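Local structure of superoxide reductase (Giardia intestinalis, 4D7P) at the interface of chains A and B and the interface of chains A and C. The protein reduces superoxide to hydrogen peroxide at a mononuclear iron centre and probably helps the parasite withstand oxidative stress. Sequence-based numbering; all coordinates share one arbitrary frame. Chains: chain A/B/C, Superoxide reductase.

Contact 1: the interface of chains A and B. Residues chain A 47, 49-50, 70-73; chain B 47, 49-50, 70-73.
Two tryptophans exchanged across a two-fold axis carry this interface between two copies; what is said of A:Trp72 holds for B:Trp72 with the chains swapped. The A:Trp72 side chain leaves the main chain with CG anti to the carbonyl carbon (chi1 -69°), and the six-membered end of its indole enters chain B with the far rim leading. Its tip, CH2, runs into the backbone of strand 48-57, 3.3 Å from CA of B:Gly49. Around the rim, in the plane of the ring, lie the carbonyl O of B:Gly49, CG2 of B:Thr50, the carbonyl O of B:Ile71 and CD of B:Pro73. One face takes B:Tyr47, which crosses obliquely and sets CE1 3.8 Å above the indole plane, toward the rim. The opposite face is covered from its own chain: A:Gln70, bent at chi2 (-90°), folds its amide NE2 over the ring centre, 3.3 Å above it. B:Gln70 meets the same indole tip to tip, its NE2 3.6 Å from CH2 of A:Trp72 and its amide plane steeply inclined to the ring. B:Tyr47 is steadied by B:Pro73, whose CG sits over the middle of the phenol. No direct polar bond spans this patch; instead the phenol OH of B:Tyr47 reaches water 2 at 2.7 Å, and that water touches the carbonyl O of A:Pro73. The exchanged indoles thus lock two subunits together largely by shape, probably helping to hold together the four-copy assembly of the crystal.

Contact 2: the interface of chains A and C. Residues chain A 64-67, 83-85, 90; chain C 71-72, 74-76.
In this desulfoferrodoxin-family pair, the end of strand 63-71 and the loop after it in chain C lie against strand 63-71 and the loop after strand 79-83 in chain A, with antiparallel bridges joining A:Gly67 to C:Ile71 and A:Val84 to C:Gly76. C:Leu75 is the side chain to follow. Its CB faces CD2 of A:Leu66, the leucines crossing at about a right angle. CG stands anti to the carbonyl carbon (chi1 -62°) and sends the methyls apart. CD1 packs on the branch point of A:Leu64, 3.7 Å from its CG, and also meets the carbonyl O of A:Glu65. CD2 touches both CD2 of A:Leu64 and the phenol OH of A:Tyr90, 4.0 Å from the latter. Behind this tip, the carbonyl O of C:Leu75 accepts a hydrogen bond from the backbone N of A:Cys85 at 3.2 Å, with the donor well above the carbonyl plane. Water 3 touches that same oxygen, the phenol OH of A:Tyr90 and the carbonyl O of A:Cys85. SG of A:Cys85 rests on the C:Gly76 backbone, 3.6 Å from CA. Alongside, the indole N-H of C:Trp72 donates from NE1 to the carboxylate OE2 of extended A:Glu65, a nearly straight bond of 2.7 Å (172° at H). That oxygen lies in the indole plane but is met from above the carboxylate plane. Backbone N of C:Trp72 donates a hydrogen bond to the carbonyl O of A:Leu66, 3.0 Å away.

Contact 1: the interface of chains A and B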
ATOM      1  N   TYR A  47     -15.016  -2.487   6.893  1.00 30.07           N
ATOM      2  CA  TYR A  47     -13.698  -2.085   7.361  1.00 31.00           C
ATOM      3  C   TYR A  47     -13.286  -0.719   6.834  1.00 33.82           C
ATOM      4  O   TYR A  47     -13.737  -0.292   5.772  1.00 31.50           O
ATOM      5  CB  TYR A  47     -12.664  -3.131   6.945  1.00 28.76           C
ATOM      6  CG  TYR A  47     -12.644  -3.442   5.444  1.00 26.99           C
ATOM      7  CD1 TYR A  47     -11.829  -2.722   4.586  1.00 25.19           C
ATOM      8  CD2 TYR A  47     -13.425  -4.461   4.902  1.00 25.90           C
ATOM      9  CE1 TYR A  47     -11.789  -2.996   3.233  1.00 27.32           C
ATOM     10  CE2 TYR A  47     -13.391  -4.749   3.519  1.00 29.74           C
ATOM     11  CZ  TYR A  47     -12.559  -4.000   2.699  1.00 29.20           C
ATOM     12  OH  TYR A  47     -12.481  -4.241   1.338  1.00 28.92           O
ATOM     13  N   GLY A  49     -10.149   0.505   5.300  1.00 26.37           N
ATOM     14  CA  GLY A  49      -9.032  -0.191   4.703  1.00 21.77           C
ATOM     15  C   GLY A  49      -7.776   0.643   4.680  1.00 27.13           C
ATOM     16  O   GLY A  49      -6.666   0.104   4.797  1.00 24.40           O
ATOM     17  N   THR A  50      -7.928   1.955   4.516  1.00 25.01           N
ATOM     18  CA  THR A  50      -6.753   2.824   4.495  1.00 19.83           C
ATOM     19  C   THR A  50      -6.981   4.098   5.267  1.00 26.99           C
ATOM     20  O   THR A  50      -8.094   4.607   5.338  1.00 26.89           O
ATOM     21  CB  THR A  50      -6.314   3.234   3.049  1.00 23.21           C
ATOM     22  OG1 THR A  50      -7.384   3.941   2.399  1.00 23.12           O
ATOM     23  CG2 THR A  50      -5.890   2.017   2.213  1.00 24.05           C
ATOM     24  N   GLN A  70      -2.354   1.009   5.367  1.00 19.99           N
ATOM     25  CA  GLN A  70      -3.273  -0.003   4.879  1.00 19.85           C
ATOM     26  C   GLN A  70      -3.508  -1.064   5.965  1.00 23.29           C
ATOM     27  O   GLN A  70      -2.582  -1.472   6.684  1.00 19.23           O
ATOM     28  CB  GLN A  70      -2.729  -0.613   3.581  1.00 21.79           C
ATOM     29  CG  GLN A  70      -3.679  -1.610   2.911  1.00 22.81           C
ATOM     30  CD  GLN A  70      -3.432  -3.022   3.401  1.00 24.92           C
ATOM     31  OE1 GLN A  70      -2.300  -3.379   3.699  1.00 30.56           O
ATOM     32  NE2 GLN A  70      -4.489  -3.819   3.513  1.00 23.21           N
ATOM     33  N   ILE A  71      -4.763  -1.469   6.119  1.00 16.87           N
ATOM     34  CA  ILE A  71      -5.144  -2.408   7.172  1.00 26.21           C
ATOM     35  C   ILE A  71      -5.971  -3.542   6.587  1.00 24.41           C
ATOM     36  O   ILE A  71      -6.949  -3.310   5.894  1.00 27.88           O
ATOM     37  CB  ILE A  71      -5.958  -1.714   8.274  1.00 29.69           C
ATOM     38  CG1 ILE A  71      -5.206  -0.480   8.779  1.00 28.69           C
ATOM     39  CG2 ILE A  71      -6.266  -2.684   9.417  1.00 27.97           C
ATOM     40  CD1 ILE A  71      -6.077   0.483   9.553  1.00 28.43           C
ATOM     41  N   TRP A  72      -5.577  -4.773   6.858  1.00 17.67           N
ATOM     42  CA  TRP A  72      -6.327  -5.898   6.322  1.00 20.81           C
ATOM     43  C   TRP A  72      -7.648  -6.040   7.065  1.00 29.70           C
ATOM     44  O   TRP A  72      -7.691  -5.961   8.290  1.00 27.58           O
ATOM     45  CB  TRP A  72      -5.490  -7.179   6.386  1.00 22.10           C
ATOM     46  CG  TRP A  72      -4.341  -7.112   5.406  1.00 23.50           C
ATOM     47  CD1 TRP A  72      -3.019  -6.977   5.698  1.00 25.28           C
ATOM     48  CD2 TRP A  72      -4.439  -7.128   3.969  1.00 31.98           C
ATOM     49  NE1 TRP A  72      -2.277  -6.923   4.531  1.00 28.26           N
ATOM     50  CE2 TRP A  72      -3.128  -7.007   3.461  1.00 33.97           C
ATOM     51  CE3 TRP A  72      -5.511  -7.237   3.069  1.00 37.30           C
ATOM     52  CZ2 TRP A  72      -2.862  -6.986   2.082  1.00 28.28           C
ATOM     53  CZ3 TRP A  72      -5.247  -7.221   1.712  1.00 27.68           C
ATOM     54  CH2 TRP A  72      -3.933  -7.091   1.230  1.00 32.23           C
ATOM     55  N   PRO A  73      -8.737  -6.222   6.311  1.00 31.12           N
ATOM     56  CA  PRO A  73     -10.087  -6.269   6.892  1.00 24.40           C
ATOM     57  C   PRO A  73     -10.192  -7.199   8.105  1.00 27.17           C
ATOM     58  O   PRO A  73      -9.856  -8.379   8.028  1.00 29.77           O
ATOM     59  CB  PRO A  73     -10.942  -6.770   5.728  1.00 24.87           C
ATOM     60  CG  PRO A  73     -10.221  -6.263   4.510  1.00 32.35           C
ATOM     61  CD  PRO A  73      -8.758  -6.382   4.845  1.00 23.37           C
TER
ATOM     62  N   TYR B  47      -6.879 -15.225   0.260  1.00 30.07           N
ATOM     63  CA  TYR B  47      -6.504 -14.258  -0.761  1.00 31.00           C
ATOM     64  C   TYR B  47      -4.997 -14.072  -0.861  1.00 33.82           C
ATOM     65  O   TYR B  47      -4.273 -14.277   0.111  1.00 31.50           O
ATOM     66  CB  TYR B  47      -7.170 -12.915  -0.466  1.00 28.76           C
ATOM     67  CG  TYR B  47      -6.897 -12.366   0.939  1.00 26.99           C
ATOM     68  CD1 TYR B  47      -5.806 -11.545   1.175  1.00 25.19           C
ATOM     69  CD2 TYR B  47      -7.737 -12.659   2.011  1.00 25.90           C
ATOM     70  CE1 TYR B  47      -5.550 -11.031   2.431  1.00 27.32           C
ATOM     71  CE2 TYR B  47      -7.485 -12.139   3.301  1.00 29.74           C
ATOM     72  CZ  TYR B  47      -6.379 -11.320   3.488  1.00 29.20           C
ATOM     73  OH  TYR B  47      -6.085 -10.778   4.728  1.00 28.92           O
ATOM     74  N   GLY B  49      -2.879 -11.044  -1.044  1.00 26.37           N
ATOM     75  CA  GLY B  49      -3.145  -9.660  -0.725  1.00 21.77           C
ATOM     76  C   GLY B  49      -2.200  -8.714  -1.421  1.00 27.13           C
ATOM     77  O   GLY B  49      -2.588  -7.590  -1.774  1.00 24.40           O
ATOM     78  N   THR B  50      -0.954  -9.141  -1.614  1.00 25.01           N
ATOM     79  CA  THR B  50       0.011  -8.278  -2.293  1.00 19.83           C
ATOM     80  C   THR B  50       0.864  -9.047  -3.269  1.00 26.99           C
ATOM     81  O   THR B  50       1.154 -10.221  -3.071  1.00 26.89           O
ATOM     82  CB  THR B  50       0.983  -7.546  -1.308  1.00 23.21           C
ATOM     83  OG1 THR B  50       1.729  -8.515  -0.552  1.00 23.12           O
ATOM     84  CG2 THR B  50       0.233  -6.593  -0.365  1.00 24.05           C
ATOM     85  N   GLN B  70      -1.383  -4.033  -4.146  1.00 19.99           N
ATOM     86  CA  GLN B  70      -2.257  -4.470  -3.073  1.00 19.85           C
ATOM     87  C   GLN B  70      -3.666  -4.739  -3.621  1.00 23.29           C
ATOM     88  O   GLN B  70      -4.182  -4.000  -4.475  1.00 19.23           O
ATOM     89  CB  GLN B  70      -2.262  -3.424  -1.950  1.00 21.79           C
ATOM     90  CG  GLN B  70      -3.058  -3.840  -0.710  1.00 22.81           C
ATOM     91  CD  GLN B  70      -4.503  -3.397  -0.808  1.00 24.92           C
ATOM     92  OE1 GLN B  70      -4.789  -2.356  -1.383  1.00 30.56           O
ATOM     93  NE2 GLN B  70      -5.421  -4.198  -0.276  1.00 23.21           N
ATOM     94  N   ILE B  71      -4.266  -5.835  -3.170  1.00 16.87           N
ATOM     95  CA  ILE B  71      -5.570  -6.260  -3.671  1.00 26.21           C
ATOM     96  C   ILE B  71      -6.508  -6.552  -2.510  1.00 24.41           C
ATOM     97  O   ILE B  71      -6.170  -7.302  -1.608  1.00 27.88           O
ATOM     98  CB  ILE B  71      -5.452  -7.516  -4.546  1.00 29.69           C
ATOM     99  CG1 ILE B  71      -4.404  -7.295  -5.640  1.00 28.69           C
ATOM    100  CG2 ILE B  71      -6.809  -7.893  -5.145  1.00 27.97           C
ATOM    101  CD1 ILE B  71      -3.925  -8.574  -6.285  1.00 28.43           C
ATOM    102  N   TRP B  72      -7.686  -5.955  -2.525  1.00 17.67           N
ATOM    103  CA  TRP B  72      -8.622  -6.195  -1.439  1.00 20.81           C
ATOM    104  C   TRP B  72      -9.207  -7.595  -1.558  1.00 29.70           C
ATOM    105  O   TRP B  72      -9.595  -8.023  -2.643  1.00 27.58           O
ATOM    106  CB  TRP B  72      -9.709  -5.117  -1.421  1.00 22.10           C
ATOM    107  CG  TRP B  72      -9.128  -3.784  -1.006  1.00 23.50           C
ATOM    108  CD1 TRP B  72      -8.933  -2.692  -1.793  1.00 25.28           C
ATOM    109  CD2 TRP B  72      -8.623  -3.439   0.298  1.00 31.98           C
ATOM    110  NE1 TRP B  72      -8.349  -1.674  -1.060  1.00 28.26           N
ATOM    111  CE2 TRP B  72      -8.145  -2.113   0.221  1.00 33.97           C
ATOM    112  CE3 TRP B  72      -8.534  -4.126   1.520  1.00 37.30           C
ATOM    113  CZ2 TRP B  72      -7.578  -1.460   1.329  1.00 28.28           C
ATOM    114  CZ3 TRP B  72      -7.981  -3.479   2.609  1.00 27.68           C
ATOM    115  CH2 TRP B  72      -7.504  -2.161   2.507  1.00 32.23           C
ATOM    116  N   PRO B  73      -9.242  -8.323  -0.437  1.00 31.12           N
ATOM    117  CA  PRO B  73      -9.684  -9.725  -0.432  1.00 24.40           C
ATOM    118  C   PRO B  73     -11.002  -9.947  -1.181  1.00 27.17           C
ATOM    119  O   PRO B  73     -12.013  -9.312  -0.884  1.00 29.77           O
ATOM    120  CB  PRO B  73      -9.828 -10.033   1.058  1.00 24.87           C
ATOM    121  CG  PRO B  73      -8.813  -9.135   1.709  1.00 32.35           C
ATOM    122  CD  PRO B  73      -8.848  -7.861   0.908  1.00 23.37           C
TER
HETATM  123  O   HOH W   1     -12.819  -6.873   0.775  1.00 31.35           O
HETATM  124  O   HOH W   2      -8.340 -10.244   6.138  1.00 31.35           O

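Contact 2: the interface of chains A and C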
ATOM      1  N   LEU A  64      -0.044  16.987  -0.939  1.00 27.71           N
ATOM      2  CA  LEU A  64       1.005  15.983  -1.054  1.00 30.98           C
ATOM      3  C   LEU A  64       0.778  14.790  -0.108  1.00 34.38           C
ATOM      4  O   LEU A  64       0.723  14.967   1.106  1.00 34.34           O
ATOM      5  CB  LEU A  64       2.351  16.644  -0.758  1.00 27.68           C
ATOM      6  CG  LEU A  64       3.647  15.853  -0.879  1.00 35.69           C
ATOM      7  CD1 LEU A  64       3.905  15.446  -2.334  1.00 39.93           C
ATOM      8  CD2 LEU A  64       4.803  16.682  -0.334  1.00 32.21           C
ATOM      9  N   GLU A  65       0.640  13.584  -0.653  1.00 35.31           N
ATOM     10  CA  GLU A  65       0.426  12.422   0.200  1.00 27.78           C
ATOM     11  C   GLU A  65       1.713  12.074   0.913  1.00 24.92           C
ATOM     12  O   GLU A  65       2.744  11.839   0.286  1.00 25.34           O
ATOM     13  CB  GLU A  65      -0.075  11.211  -0.588  1.00 27.47           C
ATOM     14  CG  GLU A  65      -0.517  10.082   0.346  1.00 27.32           C
ATOM     15  CD  GLU A  65      -0.983   8.843  -0.388  1.00 31.95           C
ATOM     16  OE1 GLU A  65      -2.121   8.829  -0.890  1.00 30.30           O
ATOM     17  OE2 GLU A  65      -0.211   7.875  -0.461  1.00 33.06           O
ATOM     18  N   LEU A  66       1.654  12.063   2.233  1.00 23.53           N
ATOM     19  CA  LEU A  66       2.829  11.767   3.030  1.00 22.71           C
ATOM     20  C   LEU A  66       2.983  10.278   3.210  1.00 30.07           C
ATOM     21  O   LEU A  66       4.110   9.769   3.258  1.00 21.94           O
ATOM     22  CB  LEU A  66       2.745  12.464   4.390  1.00 22.84           C
ATOM     23  CG  LEU A  66       2.386  13.952   4.292  1.00 26.73           C
ATOM     24  CD1 LEU A  66       2.260  14.531   5.679  1.00 23.02           C
ATOM     25  CD2 LEU A  66       3.434  14.707   3.478  1.00 25.99           C
ATOM     26  N   GLY A  67       1.857   9.576   3.315  1.00 25.24           N
ATOM     27  CA  GLY A  67       1.890   8.128   3.453  1.00 25.33           C
ATOM     28  C   GLY A  67       0.502   7.529   3.590  1.00 24.27           C
ATOM     29  O   GLY A  67      -0.492   8.253   3.584  1.00 22.71           O
ATOM     30  N   ARG A  83       4.868  10.719  11.072  1.00 24.47           N
ATOM     31  CA  ARG A  83       5.720  11.743  11.633  1.00 28.16           C
ATOM     32  C   ARG A  83       6.170  12.598  10.471  1.00 28.74           C
ATOM     33  O   ARG A  83       6.941  12.160   9.627  1.00 25.15           O
ATOM     34  CB  ARG A  83       6.889  11.133  12.389  1.00 31.98           C
ATOM     35  CG  ARG A  83       7.632  12.126  13.258  1.00 39.46           C
ATOM     36  CD  ARG A  83       8.499  11.420  14.273  1.00 44.53           C
ATOM     37  NE  ARG A  83       8.131  11.802  15.626  1.00 51.54           N
ATOM     38  CZ  ARG A  83       7.828  10.949  16.595  1.00 54.38           C
ATOM     39  NH1 ARG A  83       7.856   9.646  16.373  1.00 58.12           N
ATOM     40  NH2 ARG A  83       7.501  11.407  17.795  1.00 60.75           N
ATOM     41  N   VAL A  84       5.654  13.814  10.420  1.00 29.10           N
ATOM     42  CA  VAL A  84       5.798  14.631   9.238  1.00 27.84           C
ATOM     43  C   VAL A  84       7.172  15.273   9.125  1.00 31.05           C
ATOM     44  O   VAL A  84       7.583  16.049   9.977  1.00 33.16           O
ATOM     45  CB  VAL A  84       4.722  15.728   9.201  1.00 27.96           C
ATOM     46  CG1 VAL A  84       4.916  16.614   7.977  1.00 41.12           C
ATOM     47  CG2 VAL A  84       3.341  15.094   9.194  1.00 27.70           C
ATOM     48  N   CYS A  85       7.881  14.948   8.053  1.00 28.17           N
ATOM     49  CA  CYS A  85       9.151  15.607   7.767  1.00 28.02           C
ATOM     50  C   CYS A  85       8.942  17.074   7.480  1.00 36.83           C
ATOM     51  O   CYS A  85       7.999  17.426   6.776  1.00 40.48           O
ATOM     52  CB  CYS A  85       9.838  14.957   6.571  1.00 30.54           C
ATOM     53  SG  CYS A  85      10.381  13.289   6.874  1.00 38.99           S
ATOM     54  N   TYR A  90       4.337  22.949   5.514  1.00 35.94           N
ATOM     55  CA  TYR A  90       2.920  22.793   5.193  1.00 35.61           C
ATOM     56  C   TYR A  90       2.048  23.788   5.937  1.00 41.02           C
ATOM     57  O   TYR A  90       2.404  24.245   7.023  1.00 46.08           O
ATOM     58  CB  TYR A  90       2.446  21.363   5.511  1.00 35.94           C
ATOM     59  CG  TYR A  90       3.293  20.289   4.868  1.00 44.10           C
ATOM     60  CD1 TYR A  90       3.032  19.848   3.574  1.00 44.10           C
ATOM     61  CD2 TYR A  90       4.369  19.727   5.550  1.00 44.08           C
ATOM     62  CE1 TYR A  90       3.812  18.872   2.980  1.00 36.27           C
ATOM     63  CE2 TYR A  90       5.151  18.748   4.968  1.00 42.89           C
ATOM     64  CZ  TYR A  90       4.868  18.323   3.683  1.00 40.32           C
ATOM     65  OH  TYR A  90       5.652  17.344   3.111  1.00 31.65           O
TER
ATOM     66  N   ILE C  71       5.213   4.792   3.486  1.00 16.87           N
ATOM     67  CA  ILE C  71       5.653   6.168   3.699  1.00 26.21           C
ATOM     68  C   ILE C  71       6.395   6.677   2.473  1.00 24.41           C
ATOM     69  O   ILE C  71       7.318   6.038   1.991  1.00 27.88           O
ATOM     70  CB  ILE C  71       6.575   6.279   4.921  1.00 29.69           C
ATOM     71  CG1 ILE C  71       5.905   5.642   6.141  1.00 28.69           C
ATOM     72  CG2 ILE C  71       6.950   7.739   5.192  1.00 27.97           C
ATOM     73  CD1 ILE C  71       6.865   5.337   7.268  1.00 28.43           C
ATOM     74  N   TRP C  72       5.989   7.823   1.958  1.00 17.67           N
ATOM     75  CA  TRP C  72       6.659   8.356   0.783  1.00 20.81           C
ATOM     76  C   TRP C  72       8.033   8.888   1.166  1.00 29.70           C
ATOM     77  O   TRP C  72       8.181   9.580   2.170  1.00 27.58           O
ATOM     78  CB  TRP C  72       5.794   9.427   0.113  1.00 22.10           C
ATOM     79  CG  TRP C  72       4.569   8.804  -0.517  1.00 23.50           C
ATOM     80  CD1 TRP C  72       3.282   8.915  -0.095  1.00 25.28           C
ATOM     81  CD2 TRP C  72       4.547   7.927  -1.660  1.00 31.98           C
ATOM     82  NE1 TRP C  72       2.446   8.174  -0.913  1.00 28.26           N
ATOM     83  CE2 TRP C  72       3.202   7.556  -1.873  1.00 33.97           C
ATOM     84  CE3 TRP C  72       5.537   7.427  -2.521  1.00 37.30           C
ATOM     85  CZ2 TRP C  72       2.822   6.696  -2.918  1.00 28.28           C
ATOM     86  CZ3 TRP C  72       5.160   6.585  -3.551  1.00 27.68           C
ATOM     87  CH2 TRP C  72       3.815   6.223  -3.739  1.00 32.23           C
ATOM     88  N   GLY C  74      11.162  10.605   2.244  1.00 34.60           N
ATOM     89  CA  GLY C  74      11.489  11.941   2.697  1.00 32.75           C
ATOM     90  C   GLY C  74      10.297  12.798   3.087  1.00 36.15           C
ATOM     91  O   GLY C  74      10.463  13.972   3.406  1.00 34.03           O
ATOM     92  N   LEU C  75       9.098  12.226   3.068  1.00 27.44           N
ATOM     93  CA  LEU C  75       7.905  12.984   3.447  1.00 23.83           C
ATOM     94  C   LEU C  75       7.443  12.651   4.863  1.00 36.43           C
ATOM     95  O   LEU C  75       6.719  13.430   5.499  1.00 31.03           O
ATOM     96  CB  LEU C  75       6.780  12.734   2.457  1.00 26.83           C
ATOM     97  CG  LEU C  75       7.128  13.186   1.041  1.00 32.83           C
ATOM     98  CD1 LEU C  75       5.920  13.125   0.120  1.00 25.90           C
ATOM     99  CD2 LEU C  75       7.730  14.591   1.078  1.00 37.16           C
ATOM    100  N   GLY C  76       7.852  11.485   5.345  1.00 36.75           N
ATOM    101  CA  GLY C  76       7.526  11.067   6.692  1.00 26.25           C
ATOM    102  C   GLY C  76       8.653  10.237   7.259  1.00 30.83           C
ATOM    103  O   GLY C  76       9.401   9.581   6.522  1.00 27.31           O
TER
HETATM  104  O   HOH W   3       7.112  16.014   4.728  1.00 27.92           O

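The C-alpha centres of contact 1 and contact 2 lie about 21 Å apart, yet they draw on the same parts of the subunit. Residues 64-67 of strand 63-71 serve contact 2, while its end, residue 71, and residue 72 of the loop beyond it take part in both. Because every copy makes both contacts, one tryptophan can present its benzenoid rim to one neighbour and its pyrrole N-H to another. Each chain thereby meets two partners through separate two-fold axes, which fits the four copies of the deposited assembly, and the shared residue ties the geometry of one interface to that of the other.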